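Local structure of extracellular serine protease (Aeromonas sobria, 3WQB) at residues I213-G217 and D247-S251; Q437-I443 and S587-L593; G13-G17 and N58-A62. The protein cleaves peptide bonds that follow two basic residues, one of them lysine, as a secreted calcium-binding serine protease of the furin subfamily and probable virulence factor. The protein carries 1 engineered substitution. All coordinates share one frame; numbering follows the deposited sequence.

Contact 1. Residues I213-G217 and D247-S251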
loop_
_atom_site.group_PDB
_atom_site.type_symbol
_atom_site.label_atom_id
_atom_site.label_comp_id
_atom_site.label_asym_id
_atom_site.label_seq_id
_atom_site.Cartn_x
_atom_site.Cartn_y
_atom_site.Cartn_z
ATOM N N ILE A 213 -2.540 -7.767 -0.611
ATOM C CA ILE A 213 -1.358 -7.152 -1.220
ATOM C C ILE A 213 -1.669 -5.685 -1.461
ATOM O O ILE A 213 -2.781 -5.351 -1.898
ATOM C CB ILE A 213 -0.994 -7.847 -2.560
ATOM C CG1 ILE A 213 -1.162 -9.382 -2.463
ATOM C CG2 ILE A 213 0.390 -7.419 -3.031
ATOM C CD1 ILE A 213 -0.233 -10.087 -1.479
ATOM N N LYS A 214 -0.706 -4.810 -1.176
ATOM C CA LYS A 214 -0.988 -3.396 -1.051
ATOM C C LYS A 214 0.121 -2.519 -1.636
ATOM O O LYS A 214 1.296 -2.689 -1.303
ATOM C CB LYS A 214 -1.188 -3.073 0.435
ATOM C CG LYS A 214 -1.531 -1.624 0.764
ATOM C CD LYS A 214 -2.866 -1.195 0.150
ATOM C CE LYS A 214 -3.376 0.079 0.782
ATOM N NZ LYS A 214 -2.493 1.250 0.469
ATOM N N ALA A 215 -0.254 -1.582 -2.509
ATOM C CA ALA A 215 0.702 -0.644 -3.099
ATOM C C ALA A 215 1.271 0.299 -2.045
ATOM O O ALA A 215 0.522 0.862 -1.239
ATOM C CB ALA A 215 0.024 0.151 -4.191
ATOM N N ALA A 216 2.592 0.485 -2.054
ATOM C CA ALA A 216 3.218 1.419 -1.116
ATOM C C ALA A 216 2.903 2.882 -1.387
ATOM O O ALA A 216 2.996 3.706 -0.484
ATOM C CB ALA A 216 4.710 1.229 -1.117
ATOM N N GLY A 217 2.551 3.201 -2.633
ATOM C CA GLY A 217 2.472 4.597 -3.085
ATOM C C GLY A 217 3.584 4.958 -4.052
ATOM O O GLY A 217 4.619 4.276 -4.113
ATOM N N ASP A 247 0.284 6.369 5.189
ATOM C CA ASP A 247 -1.081 5.903 4.962
ATOM C C ASP A 247 -1.393 4.871 6.045
ATOM O O ASP A 247 -0.733 3.831 6.099
ATOM C CB ASP A 247 -1.199 5.299 3.557
ATOM C CG ASP A 247 -2.552 4.638 3.293
ATOM O OD1 ASP A 247 -3.374 4.472 4.229
ATOM O OD2 ASP A 247 -2.781 4.279 2.117
ATOM N N PRO A 248 -2.358 5.176 6.938
ATOM C CA PRO A 248 -2.633 4.277 8.072
ATOM C C PRO A 248 -2.871 2.799 7.708
ATOM O O PRO A 248 -2.490 1.908 8.469
ATOM C CB PRO A 248 -3.879 4.896 8.726
ATOM C CG PRO A 248 -4.484 5.764 7.677
ATOM C CD PRO A 248 -3.330 6.291 6.880
ATOM N N SER A 249 -3.465 2.536 6.550
ATOM C CA SER A 249 -3.745 1.157 6.153
ATOM C C SER A 249 -2.473 0.347 5.924
ATOM O O SER A 249 -2.475 -0.880 6.044
ATOM C CB SER A 249 -4.594 1.132 4.888
ATOM O OG SER A 249 -5.816 1.802 5.113
ATOM N N ASN A 250 -1.382 1.037 5.597
ATOM C CA ASN A 250 -0.146 0.344 5.257
ATOM C C ASN A 250 0.594 -0.228 6.453
ATOM O O ASN A 250 1.591 -0.916 6.276
ATOM C CB ASN A 250 0.796 1.263 4.476
ATOM C CG ASN A 250 0.283 1.589 3.097
ATOM O OD1 ASN A 250 -0.673 0.974 2.601
ATOM N ND2 ASN A 250 0.922 2.570 2.454
ATOM N N SER A 251 0.120 0.061 7.665
ATOM C CA SER A 251 0.743 -0.480 8.885
ATOM C C SER A 251 -0.148 -1.489 9.609
ATOM O O SER A 251 0.095 -1.796 10.776
ATOM C CB SER A 251 1.165 0.657 9.831
ATOM O OG SER A 251 0.042 1.462 10.160
HETATM O O HOH W 1 -4.814 2.783 1.536
HETATM O O HOH W 2 -0.380 3.307 -0.107
#
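Lys214, on strand 211-215, crosses the side chain of Asn250 at about a right angle, and its ammonium group meets the amide oxygen. NZ lies 2.8 Å from Asn250 OD1, in the plane of the carbonyl and on a lone pair, with a C=O...N angle of 139°. The lysine chain is folded rather than stretched: it turns at chi2 (63°) and again at chi4 (66°), which wraps it round the amide oxygen, so that Lys214 CG too comes within 3.3 Å of Asn250 OD1. The long, bendable chain lets the charge turn back beside its own strand.

Asp247 approaches the ammonium at a slant. Its OD2 stands 3.5 Å from Lys214 NZ, a salt bridge whose direct hydrogen bond is weak; a water bridges the pair, accepting from NZ and donating to Asp247 OD2 at 2.6 Å. OD2 also receives the backbone N-H of Met180, while NZ donates to the carbonyl of Tyr178, so strand 173-179 and the loop after it share this buried charge pair. The other carboxylate oxygen, OD1, takes the N-H of Ser249 from above its plane, 3.0 Å from Ser249 N, an Asx turn that leads into the 3-10 turn 248-250.

The amide of Asn250 uses both its ends: while OD1 accepts from the lysine, ND2 donates to the carbonyl of Ser244 and to a second water, which in turn donates to Ala215 O at 2.8 Å. Ala215 is small and lies about 5 Å, side chain to side chain, from Ala336, the engineered residue at a predicted charge-relay position. The buried polar cluster joins the end of strand 211-215, in the parallel sheet of the subtilisin fold, to the loop before strand 255-261, near Ala336 and the predicted charge-relay residue His115.

Contact 2. Residues Q437-I443 and S587-L593; sequences QLPWQKI and SWSLRVL
Trp440, in the break between two antiparallel ladders, packs on Arg591 of strand 583-595. Arg591 CB sits over the six-membered ring, 3.6 Å from its centroid, in a CH-pi contact. The aliphatic part of arginine suits an indole, and the guanidinium has Trp440 CD1 over one face and Gln437 CB over the other, ring and guanidinium planes 37° apart. A second CH-pi contact places Ile443 CD1 3.8 Å from the centroid of the five-membered ring of Trp588.

The polar bonds are mostly main-chain. Gln441 pairs with Leu590 and Ile443 with Trp588 through two N-H...O=C bonds each, while Leu438 N gives a single bond to Val592 O. Between these ladders the register slips by one residue, at Pro439, which has no N-H to offer. There Arg591 NE donates to Leu438 O, 2.9 Å away, the oxygen lying close to the guanidinium plane, and a water joins Pro439 O, Leu590 O and Val592 N.

Leucine and valine supply the apolar fill, Leu438 CD1 meeting Val592 CB at 3.8 Å. Strand 583-595 also pairs with strand 471-482 of the P-domain; strand 460-466 packs on Leu438 and Ile443, and strand 545-553 receives Trp588 and Leu590.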
loop_
_atom_site.group_PDB
_atom_site.type_symbol
_atom_site.label_atom_id
_atom_site.label_comp_id
_atom_site.label_asym_id
_atom_site.label_seq_id
_atom_site.Cartn_x
_atom_site.Cartn_y
_atom_site.Cartn_z
ATOM N N GLN A 437 -0.340 -12.291 18.751
ATOM C CA GLN A 437 -0.383 -10.836 18.766
ATOM C C GLN A 437 -0.336 -10.401 20.224
ATOM O O GLN A 437 -1.335 -10.519 20.959
ATOM C CB GLN A 437 -1.663 -10.347 18.093
ATOM C CG GLN A 437 -1.793 -10.811 16.657
ATOM C CD GLN A 437 -3.108 -10.420 16.043
ATOM O OE1 GLN A 437 -3.380 -9.237 15.860
ATOM N NE2 GLN A 437 -3.932 -11.409 15.720
ATOM N N LEU A 438 0.827 -9.922 20.657
ATOM C CA LEU A 438 0.980 -9.536 22.050
ATOM C C LEU A 438 0.096 -8.335 22.350
ATOM O O LEU A 438 -0.143 -7.504 21.476
ATOM C CB LEU A 438 2.443 -9.229 22.397
ATOM C CG LEU A 438 3.440 -10.388 22.375
ATOM C CD1 LEU A 438 4.814 -9.906 22.795
ATOM C CD2 LEU A 438 2.993 -11.531 23.282
ATOM N N PRO A 439 -0.406 -8.239 23.591
ATOM C CA PRO A 439 -1.182 -7.057 23.944
ATOM C C PRO A 439 -0.366 -5.780 23.724
ATOM O O PRO A 439 0.848 -5.773 23.948
ATOM C CB PRO A 439 -1.464 -7.256 25.438
ATOM C CG PRO A 439 -1.362 -8.726 25.652
ATOM C CD PRO A 439 -0.307 -9.200 24.704
ATOM N N TRP A 440 -1.035 -4.728 23.265
ATOM C CA TRP A 440 -0.420 -3.407 23.181
ATOM C C TRP A 440 0.126 -3.031 24.557
ATOM O O TRP A 440 -0.537 -3.259 25.584
ATOM C CB TRP A 440 -1.448 -2.360 22.758
ATOM C CG TRP A 440 -1.817 -2.350 21.307
ATOM C CD1 TRP A 440 -2.934 -2.892 20.745
ATOM C CD2 TRP A 440 -1.086 -1.734 20.235
ATOM N NE1 TRP A 440 -2.940 -2.671 19.393
ATOM C CE2 TRP A 440 -1.823 -1.952 19.051
ATOM C CE3 TRP A 440 0.124 -1.033 20.159
ATOM C CZ2 TRP A 440 -1.386 -1.496 17.802
ATOM C CZ3 TRP A 440 0.552 -0.567 18.921
ATOM C CH2 TRP A 440 -0.201 -0.802 17.759
ATOM N N GLN A 441 1.348 -2.508 24.572
ATOM C CA GLN A 441 1.945 -1.942 25.768
ATOM C C GLN A 441 2.063 -0.448 25.558
ATOM O O GLN A 441 2.773 0.002 24.647
ATOM C CB GLN A 441 3.326 -2.538 26.041
ATOM C CG GLN A 441 3.265 -3.955 26.515
ATOM C CD GLN A 441 4.564 -4.471 27.104
ATOM O OE1 GLN A 441 5.545 -3.732 27.324
ATOM N NE2 GLN A 441 4.578 -5.756 27.371
ATOM N N LYS A 442 1.355 0.312 26.392
ATOM C CA LYS A 442 1.333 1.772 26.292
ATOM C C LYS A 442 2.284 2.397 27.299
ATOM O O LYS A 442 2.317 2.011 28.473
ATOM C CB LYS A 442 -0.092 2.317 26.482
ATOM C CG LYS A 442 -0.210 3.825 26.240
ATOM C CD LYS A 442 -1.648 4.263 26.028
ATOM C CE LYS A 442 -1.709 5.729 25.617
ATOM N NZ LYS A 442 -3.058 6.115 25.108
ATOM N N ILE A 443 3.046 3.376 26.829
ATOM C CA ILE A 443 3.988 4.102 27.661
ATOM C C ILE A 443 3.623 5.579 27.599
ATOM O O ILE A 443 3.823 6.230 26.575
ATOM C CB ILE A 443 5.458 3.895 27.188
ATOM C CG1 ILE A 443 5.805 2.403 27.062
ATOM C CG2 ILE A 443 6.430 4.597 28.131
ATOM C CD1 ILE A 443 5.540 1.809 25.689
ATOM N N SER A 587 2.991 9.936 24.323
ATOM C CA SER A 587 2.889 8.516 24.605
ATOM C C SER A 587 3.293 7.749 23.373
ATOM O O SER A 587 3.281 8.282 22.269
ATOM C CB SER A 587 1.454 8.132 24.968
ATOM O OG SER A 587 0.591 8.253 23.856
ATOM N N TRP A 588 3.640 6.485 23.569
ATOM C CA TRP A 588 3.717 5.560 22.458
ATOM C C TRP A 588 3.263 4.199 22.930
ATOM O O TRP A 588 3.236 3.936 24.138
ATOM C CB TRP A 588 5.117 5.512 21.841
ATOM C CG TRP A 588 6.187 4.888 22.683
ATOM C CD1 TRP A 588 6.684 5.356 23.866
ATOM C CD2 TRP A 588 6.914 3.689 22.386
ATOM N NE1 TRP A 588 7.666 4.522 24.325
ATOM C CE2 TRP A 588 7.831 3.490 23.436
ATOM C CE3 TRP A 588 6.861 2.754 21.341
ATOM C CZ2 TRP A 588 8.711 2.406 23.462
ATOM C CZ3 TRP A 588 7.740 1.681 21.364
ATOM C CH2 TRP A 588 8.655 1.517 22.417
ATOM N N SER A 589 2.899 3.346 21.978
ATOM C CA SER A 589 2.487 1.988 22.276
ATOM C C SER A 589 3.191 1.032 21.328
ATOM O O SER A 589 3.454 1.371 20.177
ATOM C CB SER A 589 0.972 1.837 22.146
ATOM O OG SER A 589 0.297 2.672 23.062
ATOM N N LEU A 590 3.481 -0.162 21.830
ATOM C CA LEU A 590 4.188 -1.187 21.075
ATOM C C LEU A 590 3.382 -2.471 21.021
ATOM O O LEU A 590 2.909 -2.956 22.054
ATOM C CB LEU A 590 5.558 -1.471 21.721
ATOM C CG LEU A 590 6.417 -2.578 21.112
ATOM C CD1 LEU A 590 6.829 -2.247 19.673
ATOM C CD2 LEU A 590 7.646 -2.818 21.968
ATOM N N ARG A 591 3.233 -3.009 19.813
ATOM C CA ARG A 591 2.644 -4.323 19.632
ATOM C C ARG A 591 3.591 -5.220 18.861
ATOM O O ARG A 591 3.996 -4.906 17.735
ATOM C CB ARG A 591 1.285 -4.260 18.928
ATOM C CG ARG A 591 0.620 -5.622 18.892
ATOM C CD ARG A 591 -0.810 -5.536 18.470
ATOM N NE ARG A 591 -1.599 -6.481 19.246
ATOM C CZ ARG A 591 -2.905 -6.664 19.115
ATOM N NH1 ARG A 591 -3.588 -5.968 18.215
ATOM N NH2 ARG A 591 -3.525 -7.551 19.888
ATOM N N VAL A 592 3.959 -6.338 19.476
ATOM C CA VAL A 592 4.768 -7.337 18.794
ATOM C C VAL A 592 3.865 -8.441 18.215
ATOM O O VAL A 592 3.031 -9.008 18.926
ATOM C CB VAL A 592 5.825 -7.934 19.744
ATOM C CG1 VAL A 592 6.690 -8.933 19.008
ATOM C CG2 VAL A 592 6.710 -6.838 20.324
ATOM N N LEU A 593 4.033 -8.720 16.921
ATOM C CA LEU A 593 3.330 -9.806 16.234
ATOM C C LEU A 593 4.364 -10.859 15.861
ATOM O O LEU A 593 5.374 -10.547 15.236
ATOM C CB LEU A 593 2.638 -9.274 14.972
ATOM C CG LEU A 593 1.592 -8.184 15.190
ATOM C CD1 LEU A 593 2.203 -6.804 15.109
ATOM C CD2 LEU A 593 0.508 -8.345 14.138
HETATM O O HOH W 3 3.385 -5.857 22.441
#

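Contact 3. Residues G13-G17 and N58-A62; sequences GMDIG and NLWWA
Ile16 O is gripped by two asparagine amides: ND2 of Asn58, 3.0 Å away and in the carbonyl plane, and ND2 of Asn420 from helix 419-426. Together with the next carbonyl it fastens an irregular N-terminal loop, folded locally by an Asx turn at Asp15, against the start of helix 60-64. Asn58 suits this place because its amide can donate twice, and ND2 also gives a bond to Asp418.

Gly17 O accepts from Trp60 NE1 at 3.1 Å, lying close to the indole plane although the donor stands above the plane of the carbonyl. The indole thus meets the loop along its edge, where Asp15 O and the sulfur of Met14 also lie. Met14 SD is 4.1 Å from Trp60 CH2, a Met-aromatic contact at the ring edge; with CG anti to the backbone N, the bend of the flexible thioether chain at chi2 (60°) brings SD there.

Trp61 takes its contact on a face instead. In Ile16, chi1 of 60° puts the branch methyl CG2 anti to the carbonyl carbon, and it lies over the five-membered ring of Trp61, 4.1 Å from its centroid; Met14 CG comes in nearby. Glycine suits position 17, where a CB would run into Asp15 OD1. That oxygen accepts from Gly17 N at 2.8 Å, on the anti side but 31° out of the carboxylate plane.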
loop_
_atom_site.group_PDB
_atom_site.type_symbol
_atom_site.label_atom_id
_atom_site.label_comp_id
_atom_site.label_asym_id
_atom_site.label_seq_id
_atom_site.Cartn_x
_atom_site.Cartn_y
_atom_site.Cartn_z
ATOM N N GLY A 13 20.894 -30.918 -10.703
ATOM C CA GLY A 13 21.823 -29.821 -10.977
ATOM C C GLY A 13 21.233 -28.616 -11.693
ATOM O O GLY A 13 21.971 -27.758 -12.171
ATOM N N MET A 14 19.907 -28.556 -11.785
ATOM C CA MET A 14 19.220 -27.423 -12.406
ATOM C C MET A 14 19.599 -26.100 -11.743
ATOM O O MET A 14 19.529 -25.965 -10.520
ATOM C CB MET A 14 17.705 -27.638 -12.335
ATOM C CG MET A 14 16.846 -26.494 -12.905
ATOM S SD MET A 14 17.106 -26.118 -14.655
ATOM C CE MET A 14 16.660 -27.675 -15.421
ATOM N N ASP A 15 19.999 -25.134 -12.568
ATOM C CA ASP A 15 20.243 -23.756 -12.141
ATOM C C ASP A 15 18.911 -23.028 -12.268
ATOM O O ASP A 15 18.396 -22.849 -13.363
ATOM C CB ASP A 15 21.313 -23.122 -13.043
ATOM C CG ASP A 15 21.626 -21.669 -12.708
ATOM O OD1 ASP A 15 20.949 -21.041 -11.859
ATOM O OD2 ASP A 15 22.574 -21.141 -13.329
ATOM N N ILE A 16 18.349 -22.619 -11.135
ATOM C CA ILE A 16 17.051 -21.925 -11.115
ATOM C C ILE A 16 17.209 -20.404 -11.062
ATOM O O ILE A 16 16.216 -19.673 -10.904
ATOM C CB ILE A 16 16.156 -22.400 -9.937
ATOM C CG1 ILE A 16 16.836 -22.124 -8.589
ATOM C CG2 ILE A 16 15.782 -23.887 -10.107
ATOM C CD1 ILE A 16 15.881 -22.017 -7.409
ATOM N N GLY A 17 18.444 -19.942 -11.224
ATOM C CA GLY A 17 18.775 -18.530 -11.079
ATOM C C GLY A 17 18.424 -17.619 -12.235
ATOM O O GLY A 17 17.922 -18.055 -13.279
ATOM N N ASN A 58 11.836 -13.661 -11.618
ATOM C CA ASN A 58 12.496 -14.976 -11.671
ATOM C C ASN A 58 11.503 -16.110 -11.505
ATOM O O ASN A 58 11.573 -16.899 -10.558
ATOM C CB ASN A 58 13.680 -15.106 -10.693
ATOM C CG ASN A 58 14.653 -16.203 -11.118
ATOM O OD1 ASN A 58 14.945 -16.364 -12.303
ATOM N ND2 ASN A 58 15.141 -16.964 -10.157
ATOM N N LEU A 59 10.554 -16.169 -12.438
ATOM C CA LEU A 59 9.449 -17.123 -12.365
ATOM C C LEU A 59 9.497 -18.147 -13.494
ATOM O O LEU A 59 8.585 -18.968 -13.627
ATOM C CB LEU A 59 8.097 -16.397 -12.373
ATOM C CG LEU A 59 7.816 -15.384 -13.487
ATOM C CD1 LEU A 59 7.776 -16.013 -14.869
ATOM C CD2 LEU A 59 6.508 -14.669 -13.188
ATOM N N TRP A 60 10.569 -18.128 -14.285
ATOM C CA TRP A 60 10.640 -18.999 -15.463
ATOM C C TRP A 60 10.509 -20.498 -15.138
ATOM O O TRP A 60 9.934 -21.251 -15.916
ATOM C CB TRP A 60 11.904 -18.706 -16.268
ATOM C CG TRP A 60 13.188 -18.986 -15.550
ATOM C CD1 TRP A 60 13.957 -18.092 -14.860
ATOM C CD2 TRP A 60 13.863 -20.249 -15.467
ATOM N NE1 TRP A 60 15.069 -18.722 -14.347
ATOM C CE2 TRP A 60 15.033 -20.046 -14.703
ATOM C CE3 TRP A 60 13.584 -21.537 -15.955
ATOM C CZ2 TRP A 60 15.934 -21.078 -14.427
ATOM C CZ3 TRP A 60 14.480 -22.567 -15.670
ATOM C CH2 TRP A 60 15.635 -22.330 -14.911
ATOM N N TRP A 61 11.040 -20.926 -13.996
ATOM C CA TRP A 61 10.996 -22.330 -13.619
ATOM C C TRP A 61 9.597 -22.723 -13.181
ATOM O O TRP A 61 9.153 -23.829 -13.468
ATOM C CB TRP A 61 12.056 -22.634 -12.561
ATOM C CG TRP A 61 12.163 -24.072 -12.137
ATOM C CD1 TRP A 61 13.022 -25.020 -12.632
ATOM C CD2 TRP A 61 11.417 -24.713 -11.094
ATOM N NE1 TRP A 61 12.842 -26.212 -11.964
ATOM C CE2 TRP A 61 11.870 -26.050 -11.013
ATOM C CE3 TRP A 61 10.402 -24.287 -10.222
ATOM C CZ2 TRP A 61 11.334 -26.969 -10.101
ATOM C CZ3 TRP A 61 9.876 -25.197 -9.310
ATOM C CH2 TRP A 61 10.349 -26.521 -9.253
ATOM N N ALA A 62 8.882 -21.819 -12.508
ATOM C CA ALA A 62 7.459 -22.048 -12.266
ATOM C C ALA A 62 6.717 -22.283 -13.588
ATOM O O ALA A 62 5.999 -23.271 -13.743
ATOM C CB ALA A 62 6.844 -20.898 -11.495
#

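How the contacts relate
Along the chain the contacts follow in series, contact 3 first, then contact 1 and contact 2, and none touches another. Contact 1, its centre about 6 Å from the centre of the chain, joins strand 211-215 of the six-stranded parallel sheet to the loop before strand 255-261. Contact 2 belongs to an antiparallel sheet of the C-terminal P-domain, its centre about 20 Å from that of contact 1. The P-domain packs against the protease domain: Ser251 of contact 1 bonds to Gln476 of strand 471-482, which pairs with strand 583-595 of contact 2. Peripheral contact 3, centred about 31 Å from contact 1 and 42 Å from contact 2, ties the N-terminal loop to helix 60-64.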